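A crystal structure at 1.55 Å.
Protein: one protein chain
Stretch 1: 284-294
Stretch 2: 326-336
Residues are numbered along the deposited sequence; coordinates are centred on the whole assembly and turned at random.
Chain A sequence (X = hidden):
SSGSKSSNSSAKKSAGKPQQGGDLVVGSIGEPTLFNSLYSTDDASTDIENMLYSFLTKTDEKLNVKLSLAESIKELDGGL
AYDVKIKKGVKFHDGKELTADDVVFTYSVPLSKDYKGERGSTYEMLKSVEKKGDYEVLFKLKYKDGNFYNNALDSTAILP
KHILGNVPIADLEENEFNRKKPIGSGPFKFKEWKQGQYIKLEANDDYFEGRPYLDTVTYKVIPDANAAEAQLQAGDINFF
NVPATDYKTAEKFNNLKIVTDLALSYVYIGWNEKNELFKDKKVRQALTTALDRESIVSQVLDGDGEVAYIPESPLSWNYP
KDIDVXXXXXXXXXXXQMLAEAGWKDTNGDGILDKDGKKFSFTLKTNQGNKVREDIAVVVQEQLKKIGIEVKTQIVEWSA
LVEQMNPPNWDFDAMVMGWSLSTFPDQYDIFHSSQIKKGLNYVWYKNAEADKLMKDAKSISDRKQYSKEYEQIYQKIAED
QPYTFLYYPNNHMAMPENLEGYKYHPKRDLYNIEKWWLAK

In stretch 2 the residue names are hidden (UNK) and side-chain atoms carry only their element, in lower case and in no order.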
ATOM      1  N   ARG A 284       5.377  23.584  -6.510  1.00 31.06           N
ATOM      2  CA  ARG A 284       4.786  22.259  -6.714  1.00 30.48           C
ATOM      3  C   ARG A 284       3.723  22.266  -7.811  1.00 30.57           C
ATOM      4  O   ARG A 284       3.697  21.379  -8.659  1.00 30.33           O
ATOM      5  CB  ARG A 284       4.212  21.684  -5.425  1.00 30.13           C
ATOM      6  CG  ARG A 284       5.257  21.437  -4.370  1.00 31.19           C
ATOM      7  CD  ARG A 284       4.733  20.584  -3.255  1.00 30.85           C
ATOM      8  NE  ARG A 284       3.510  21.137  -2.654  1.00 30.63           N
ATOM      9  CZ  ARG A 284       3.482  22.001  -1.641  1.00 31.38           C
ATOM     10  NH1 ARG A 284       4.605  22.451  -1.097  1.00 31.07           N
ATOM     11  NH2 ARG A 284       2.322  22.445  -1.186  1.00 32.06           N
ATOM     12  N   GLN A 285       2.880  23.296  -7.827  1.00 30.36           N
ATOM     13  CA  GLN A 285       1.892  23.452  -8.896  1.00 30.44           C
ATOM     14  C   GLN A 285       2.557  23.611 -10.267  1.00 30.59           C
ATOM     15  O   GLN A 285       2.068  23.094 -11.269  1.00 30.00           O
ATOM     16  CB  GLN A 285       0.993  24.656  -8.625  1.00 30.70           C
ATOM     17  CG  GLN A 285       0.059  24.513  -7.425  1.00 31.03           C
ATOM     18  CD  GLN A 285      -0.736  25.768  -7.154  1.00 31.56           C
ATOM     19  OE1 GLN A 285      -1.763  25.718  -6.487  1.00 34.60           O
ATOM     20  NE2 GLN A 285      -0.261  26.910  -7.659  1.00 31.38           N
ATOM     21  N   ALA A 286       3.662  24.345 -10.297  1.00 30.31           N
ATOM     22  CA  ALA A 286       4.434  24.548 -11.524  1.00 30.37           C
ATOM     23  C   ALA A 286       5.028  23.238 -12.045  1.00 30.77           C
ATOM     24  O   ALA A 286       5.049  22.995 -13.257  1.00 31.22           O
ATOM     25  CB  ALA A 286       5.529  25.556 -11.284  1.00 30.60           C
ATOM     26  N   LEU A 287       5.526  22.401 -11.142  1.00 30.50           N
ATOM     27  CA  LEU A 287       6.118  21.121 -11.530  1.00 30.60           C
ATOM     28  C   LEU A 287       5.074  20.227 -12.178  1.00 30.79           C
ATOM     29  O   LEU A 287       5.320  19.606 -13.211  1.00 32.15           O
ATOM     30  CB  LEU A 287       6.743  20.425 -10.326  1.00 31.12           C
ATOM     31  CG  LEU A 287       7.961  21.087  -9.689  1.00 31.83           C
ATOM     32  CD1 LEU A 287       8.236  20.563  -8.291  1.00 31.12           C
ATOM     33  CD2 LEU A 287       9.178  20.881 -10.547  1.00 34.21           C
ATOM     34  N   THR A 288       3.885  20.185 -11.603  1.00 30.30           N
ATOM     35  CA  THR A 288       2.818  19.429 -12.218  1.00 29.90           C
ATOM     36  C   THR A 288       2.483  19.994 -13.598  1.00 29.65           C
ATOM     37  O   THR A 288       2.312  19.252 -14.574  1.00 29.96           O
ATOM     38  CB  THR A 288       1.567  19.445 -11.321  1.00 29.86           C
ATOM     39  OG1 THR A 288       1.882  18.783 -10.084  1.00 28.69           O
ATOM     40  CG2 THR A 288       0.390  18.749 -12.008  1.00 30.65           C
ATOM     41  N   THR A 289       2.406  21.315 -13.681  1.00 29.20           N
ATOM     42  CA  THR A 289       2.030  21.984 -14.928  1.00 29.12           C
ATOM     43  C   THR A 289       3.069  21.742 -16.019  1.00 28.77           C
ATOM     44  O   THR A 289       2.753  21.784 -17.206  1.00 28.46           O
ATOM     45  CB  THR A 289       1.861  23.503 -14.685  1.00 29.32           C
ATOM     46  OG1 THR A 289       0.895  23.696 -13.658  1.00 29.95           O
ATOM     47  CG2 THR A 289       1.390  24.242 -15.930  1.00 29.51           C
ATOM     48  N   ALA A 290       4.311  21.495 -15.610  1.00 29.56           N
ATOM     49  CA  ALA A 290       5.411  21.252 -16.555  1.00 29.55           C
ATOM     50  C   ALA A 290       5.423  19.829 -17.112  1.00 29.75           C
ATOM     51  O   ALA A 290       6.181  19.543 -18.042  1.00 29.65           O
ATOM     52  CB  ALA A 290       6.736  21.516 -15.880  1.00 30.20           C
ATOM     53  N   LEU A 291       4.627  18.945 -16.520  1.00 30.38           N
ATOM     54  CA  LEU A 291       4.646  17.534 -16.887  1.00 30.53           C
ATOM     55  C   LEU A 291       3.456  17.146 -17.753  1.00 30.53           C
ATOM     56  O   LEU A 291       2.293  17.351 -17.389  1.00 30.51           O
ATOM     57  CB  LEU A 291       4.731  16.652 -15.653  1.00 30.83           C
ATOM     58  CG  LEU A 291       5.981  16.836 -14.791  1.00 32.16           C
ATOM     59  CD1 LEU A 291       5.845  16.146 -13.442  1.00 34.01           C
ATOM     60  CD2 LEU A 291       7.243  16.377 -15.556  1.00 33.72           C
ATOM     61  N   ASP A 292       3.768  16.563 -18.903  1.00 30.84           N
ATOM     62  CA  ASP A 292       2.773  16.137 -19.864  1.00 30.86           C
ATOM     63  C   ASP A 292       2.298  14.753 -19.446  1.00 31.00           C
ATOM     64  O   ASP A 292       2.742  13.730 -19.981  1.00 30.46           O
ATOM     65  CB  ASP A 292       3.370  16.121 -21.272  1.00 30.89           C
ATOM     66  CG  ASP A 292       2.323  15.898 -22.355  1.00 31.26           C
ATOM     67  OD1 ASP A 292       2.659  16.124 -23.541  1.00 32.77           O
ATOM     68  OD2 ASP A 292       1.181  15.484 -22.016  1.00 32.31           O
ATOM     69  N   ARG A 293       1.408  14.719 -18.467  1.00 30.94           N
ATOM     70  CA  ARG A 293       0.980  13.447 -17.885  1.00 31.70           C
ATOM     71  C   ARG A 293       0.212  12.550 -18.873  1.00 31.60           C
ATOM     72  O   ARG A 293       0.299  11.329 -18.815  1.00 31.27           O
ATOM     73  CB  ARG A 293       0.196  13.690 -16.591  1.00 31.30           C
ATOM     74  CG  ARG A 293       1.088  14.134 -15.426  1.00 31.78           C
ATOM     75  CD  ARG A 293       0.304  14.414 -14.181  1.00 34.20           C
ATOM     76  NE  ARG A 293      -0.463  15.618 -14.372  1.00 34.09           N
ATOM     77  CZ  ARG A 293      -1.604  15.913 -13.758  1.00 35.10           C
ATOM     78  NH1 ARG A 293      -2.177  15.089 -12.883  1.00 34.54           N
ATOM     79  NH2 ARG A 293      -2.176  17.065 -14.047  1.00 35.16           N
ATOM     80  N   GLU A 294      -0.500  13.148 -19.823  1.00 32.71           N
ATOM     81  CA  GLU A 294      -1.173  12.346 -20.852  1.00 33.60           C
ATOM     82  C   GLU A 294      -0.146  11.645 -21.743  1.00 33.93           C
ATOM     83  O   GLU A 294      -0.297  10.471 -22.093  1.00 33.98           O
ATOM     84  CB  GLU A 294      -2.126  13.218 -21.666  1.00 34.51           C
ATOM     85  CG  GLU A 294      -3.103  13.993 -20.789  1.00 38.17           C
ATOM     86  CD  GLU A 294      -4.529  13.678 -21.120  1.00 44.68           C
ATOM     87  OE1 GLU A 294      -5.140  14.452 -21.893  1.00 48.53           O
ATOM     88  OE2 GLU A 294      -5.018  12.629 -20.623  1.00 49.24           O
ATOM     89  N   UNK A 326      -8.768  21.598  -9.242  1.00 29.34           N
ATOM     90  CA  UNK A 326      -7.736  22.107 -10.146  1.00 29.44           C
ATOM     91  C   UNK A 326      -6.888  20.961 -10.684  1.00 29.02           C
ATOM     92  O   UNK A 326      -6.429  20.123  -9.919  1.00 28.49           O
ATOM     93  c   UNK A 326      -6.879  23.025  -9.263  1.00 28.98           C
ATOM     94  c   UNK A 326      -7.171  22.662  -7.907  1.00 29.96           C
ATOM     95  c   UNK A 326      -8.583  22.107  -7.874  1.00 29.85           C
ATOM     96  N   UNK A 327      -6.682  20.950 -11.994  1.00 29.28           N
ATOM     97  CA  UNK A 327      -5.987  19.854 -12.660  1.00 29.39           C
ATOM     98  C   UNK A 327      -4.533  20.136 -12.999  1.00 29.53           C
ATOM     99  O   UNK A 327      -3.771  19.183 -13.143  1.00 28.75           O
ATOM    100  c   UNK A 327      -6.727  19.483 -13.933  1.00 30.03           C
ATOM    101  c   UNK A 327      -8.707  18.505 -14.980  1.00 31.45           C
ATOM    102  n   UNK A 327     -10.183  16.983 -16.154  1.00 36.55           N
ATOM    103  c   UNK A 327      -8.057  18.828 -13.671  1.00 30.29           C
ATOM    104  c   UNK A 327      -9.870  17.569 -14.816  1.00 33.29           C
ATOM    105  N   UNK A 328      -4.156  21.416 -13.134  1.00 28.62           N
ATOM    106  CA  UNK A 328      -2.784  21.793 -13.515  1.00 29.34           C
ATOM    107  C   UNK A 328      -2.354  21.066 -14.797  1.00 29.63           C
ATOM    108  O   UNK A 328      -1.279  20.459 -14.873  1.00 30.58           O
ATOM    109  c   UNK A 328      -1.966  23.637 -10.979  1.00 29.35           C
ATOM    110  c   UNK A 328      -2.342  24.310  -9.837  1.00 27.89           C
ATOM    111  c   UNK A 328      -1.806  21.549 -12.366  1.00 28.39           C
ATOM    112  c   UNK A 328      -2.847  21.607 -10.078  1.00 28.12           C
ATOM    113  c   UNK A 328      -2.187  22.272 -11.104  1.00 28.60           C
ATOM    114  c   UNK A 328      -3.218  22.283  -8.931  1.00 27.52           C
ATOM    115  c   UNK A 328      -2.967  23.629  -8.821  1.00 28.63           C
ATOM    116  N   UNK A 329      -3.235  21.127 -15.790  1.00 30.46           N
ATOM    117  CA  UNK A 329      -2.993  20.545 -17.101  1.00 30.61           C
ATOM    118  C   UNK A 329      -1.708  21.099 -17.729  1.00 30.03           C
ATOM    119  O   UNK A 329      -1.325  22.252 -17.519  1.00 29.10           O
ATOM    120  o   UNK A 329      -6.987  18.807 -18.994  1.00 40.65           O
ATOM    121  c   UNK A 329      -6.523  19.938 -18.690  1.00 34.42           C
ATOM    122  c   UNK A 329      -5.461  20.016 -17.593  1.00 33.08           C
ATOM    123  c   UNK A 329      -4.200  20.789 -18.017  1.00 30.98           C
ATOM    124  o   UNK A 329      -6.886  20.995 -19.255  1.00 40.12           O
ATOM    125  N   UNK A 330      -1.050  20.246 -18.504  1.00 29.66           N
ATOM    126  CA  UNK A 330       0.266  20.534 -19.052  1.00 29.32           C
ATOM    127  C   UNK A 330       0.271  21.828 -19.836  1.00 29.02           C
ATOM    128  O   UNK A 330      -0.553  22.043 -20.727  1.00 28.87           O
ATOM    129  c   UNK A 330       3.082  19.787 -22.874  1.00 29.63           C
ATOM    130  c   UNK A 330       4.280  20.035 -22.234  1.00 29.66           C
ATOM    131  c   UNK A 330       0.717  19.368 -19.941  1.00 29.34           C
ATOM    132  o   UNK A 330       5.399  20.269 -23.004  1.00 31.26           O
ATOM    133  c   UNK A 330       3.191  19.858 -20.117  1.00 30.46           C
ATOM    134  c   UNK A 330       1.944  19.571 -22.127  1.00 29.83           C
ATOM    135  c   UNK A 330       4.343  20.095 -20.869  1.00 29.53           C
ATOM    136  c   UNK A 330       1.971  19.614 -20.744  1.00 29.49           C
ATOM    137  N   UNK A 331       1.216  22.690 -19.494  1.00 29.15           N
ATOM    138  CA  UNK A 331       1.391  23.967 -20.191  1.00 29.33           C
ATOM    139  C   UNK A 331       2.790  24.457 -19.875  1.00 29.54           C
ATOM    140  O   UNK A 331       3.015  25.026 -18.811  1.00 29.16           O
ATOM    141  c   UNK A 331       0.330  24.956 -19.685  1.00 29.31           C
ATOM    142  o   UNK A 331      -0.666  26.972 -20.394  1.00 29.21           O
ATOM    143  c   UNK A 331       0.340  26.283 -20.405  1.00 28.90           C
ATOM    144  n   UNK A 331       1.452  26.658 -21.010  1.00 24.73           N
ATOM    145  N   UNK A 332       3.736  24.200 -20.775  1.00 30.67           N
ATOM    146  CA  UNK A 332       5.147  24.477 -20.509  1.00 31.07           C
ATOM    147  C   UNK A 332       5.429  25.966 -20.231  1.00 31.37           C
ATOM    148  O   UNK A 332       6.160  26.299 -19.289  1.00 31.46           O
ATOM    149  o   UNK A 332       8.811  25.000 -23.178  1.00 35.08           O
ATOM    150  c   UNK A 332       8.301  23.961 -22.707  1.00 31.96           C
ATOM    151  c   UNK A 332       6.000  24.003 -21.676  1.00 31.41           C
ATOM    152  o   UNK A 332       8.415  22.843 -23.258  1.00 34.10           O
ATOM    153  c   UNK A 332       7.503  24.084 -21.433  1.00 32.09           C
ATOM    154  N   UNK A 333       4.855  26.859 -21.030  1.00 31.81           N
ATOM    155  CA  UNK A 333       5.131  28.293 -20.823  1.00 32.06           C
ATOM    156  C   UNK A 333       4.494  28.824 -19.528  1.00 31.31           C
ATOM    157  O   UNK A 333       5.064  29.681 -18.864  1.00 30.96           O
ATOM    158  c   UNK A 333       3.448  28.993 -22.734  1.00 35.03           C
ATOM    159  n   UNK A 333       2.630  29.774 -26.504  1.00 36.72           N
ATOM    160  c   UNK A 333       4.809  29.157 -22.048  1.00 32.93           C
ATOM    161  c   UNK A 333       3.627  29.108 -24.271  1.00 34.74           C
ATOM    162  c   UNK A 333       2.363  29.550 -25.034  1.00 36.28           C
ATOM    163  N   UNK A 334       3.349  28.281 -19.142  1.00 30.69           N
ATOM    164  CA  UNK A 334       2.759  28.653 -17.872  1.00 30.59           C
ATOM    165  C   UNK A 334       3.640  28.205 -16.710  1.00 30.28           C
ATOM    166  O   UNK A 334       3.793  28.946 -15.749  1.00 30.50           O
ATOM    167  c   UNK A 334       0.611  28.653 -16.526  1.00 30.78           C
ATOM    168  c   UNK A 334      -1.444  28.524 -15.159  1.00 33.64           C
ATOM    169  c   UNK A 334      -0.760  28.056 -16.415  1.00 31.71           C
ATOM    170  n   UNK A 334      -1.540  30.002 -15.170  1.00 35.90           N
ATOM    171  c   UNK A 334       1.352  28.080 -17.713  1.00 30.73           C
ATOM    172  N   UNK A 335       4.190  26.986 -16.769  1.00 29.77           N
ATOM    173  CA  UNK A 335       5.095  26.523 -15.714  1.00 29.76           C
ATOM    174  C   UNK A 335       6.309  27.438 -15.548  1.00 29.43           C
ATOM    175  O   UNK A 335       6.727  27.725 -14.433  1.00 29.58           O
ATOM    176  c   UNK A 335       5.555  25.117 -15.993  1.00 29.44           C
ATOM    177  N   UNK A 336       6.878  27.860 -16.674  1.00 29.95           N
ATOM    178  CA  UNK A 336       8.006  28.800 -16.695  1.00 30.22           C
ATOM    179  C   UNK A 336       7.649  30.099 -15.983  1.00 30.04           C
ATOM    180  O   UNK A 336       8.428  30.614 -15.172  1.00 29.74           O
ATOM    181  c   UNK A 336       9.159  27.965 -18.821  1.00 31.65           C
ATOM    182  c   UNK A 336       9.523  28.306 -20.253  1.00 31.91           C
ATOM    183  n   UNK A 336      10.608  27.409 -22.349  1.00 35.62           N
ATOM    184  c   UNK A 336       8.433  29.104 -18.136  1.00 30.20           C
ATOM    185  c   UNK A 336      10.272  27.163 -20.925  1.00 33.03           C
TER
HETATM  186  O   HOH W   1       0.045  18.293 -15.922  1.00 25.73           O
HETATM  187  O   HOH W   2      -3.401  17.209 -11.061  1.00 27.10           O

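Position 326 has three side-chain carbons that close a ring onto the backbone N, which only proline does. Pro 326 does not touch stretch 1, so its ring need only fit the loop. Position 327 carries four carbons in a row ending in nitrogen, the mark of lysine. The chain of Lys 327 leads away from stretch 1, leaving its amine exposed, while its backbone O accepts a weak hydrogen bond from Arg 293 NH2 (2.8 Å).

At 328 one carbon leads to a ring of six carbons with no oxygen: phenylalanine. Its CB points toward stretch 1 and lies 3.6 Å from Thr 288 CG2, and Phe 328 CZ reaches the side chain of Gln 285; an apolar ring suits cover over Thr 288 and Thr 289.

Position 329 has three carbons, the third bearing two oxygens, so it is glutamate; Glu 329 points away, its charge left exposed. At 330, one carbon precedes a six-carbon ring bearing one oxygen, hence tyrosine. Asp 292 CB sits 3.7 Å from the centroid of the Tyr 330 ring, a CH-pi contact suited to a broad aromatic face. Ala 290 O approaches the ring edge, 3.4 Å from Tyr 330 CE1.

Position 331 shows two carbons, the second with one oxygen and one nitrogen: asparagine, whose short polar side chain suits its N-cap position. The backbone N of Asn 331 donates to Thr 289 O (2.9 Å, nearly linear). Position 332, three carbons with two terminal oxygens, is glutamate. Glu 332 points away from stretch 1.

Positions 333 and 334 each have four carbons in a row and a nitrogen, so both are lysine. Lys 333 points away, its long charged chain suiting an exposed site; Lys 334 leads its amine outward, though its CB lies 4.2 Å from Thr 289 CG2. At 335 there is a single carbon, so alanine: Ala 335 CB points toward stretch 1, 3.5 Å from Ala 286 O and 3.8 Å from Ala 290 CB, a spacing that suits a small methyl. Position 336 again has four carbons and a nitrogen, so lysine; Lys 336 NZ forms a salt bridge with Glu 332 OE1 (3.1 Å).

The two helices run nearly antiparallel, 8.3 Å apart at closest approach; Ala 286, Ala 290 and Ala 335 lie where the stretches meet. Phe 328 and Tyr 330 supply most of the remaining cover. Polar fastening relies on stretch 2 backbone: the Asn 331 and Arg 293 bonds, and a water within hydrogen-bonding reach of Thr 288 O and Phe 328 O that accepts from Arg 293 NE.

Stretch 2 (326-336) PKFEYNEKKAK
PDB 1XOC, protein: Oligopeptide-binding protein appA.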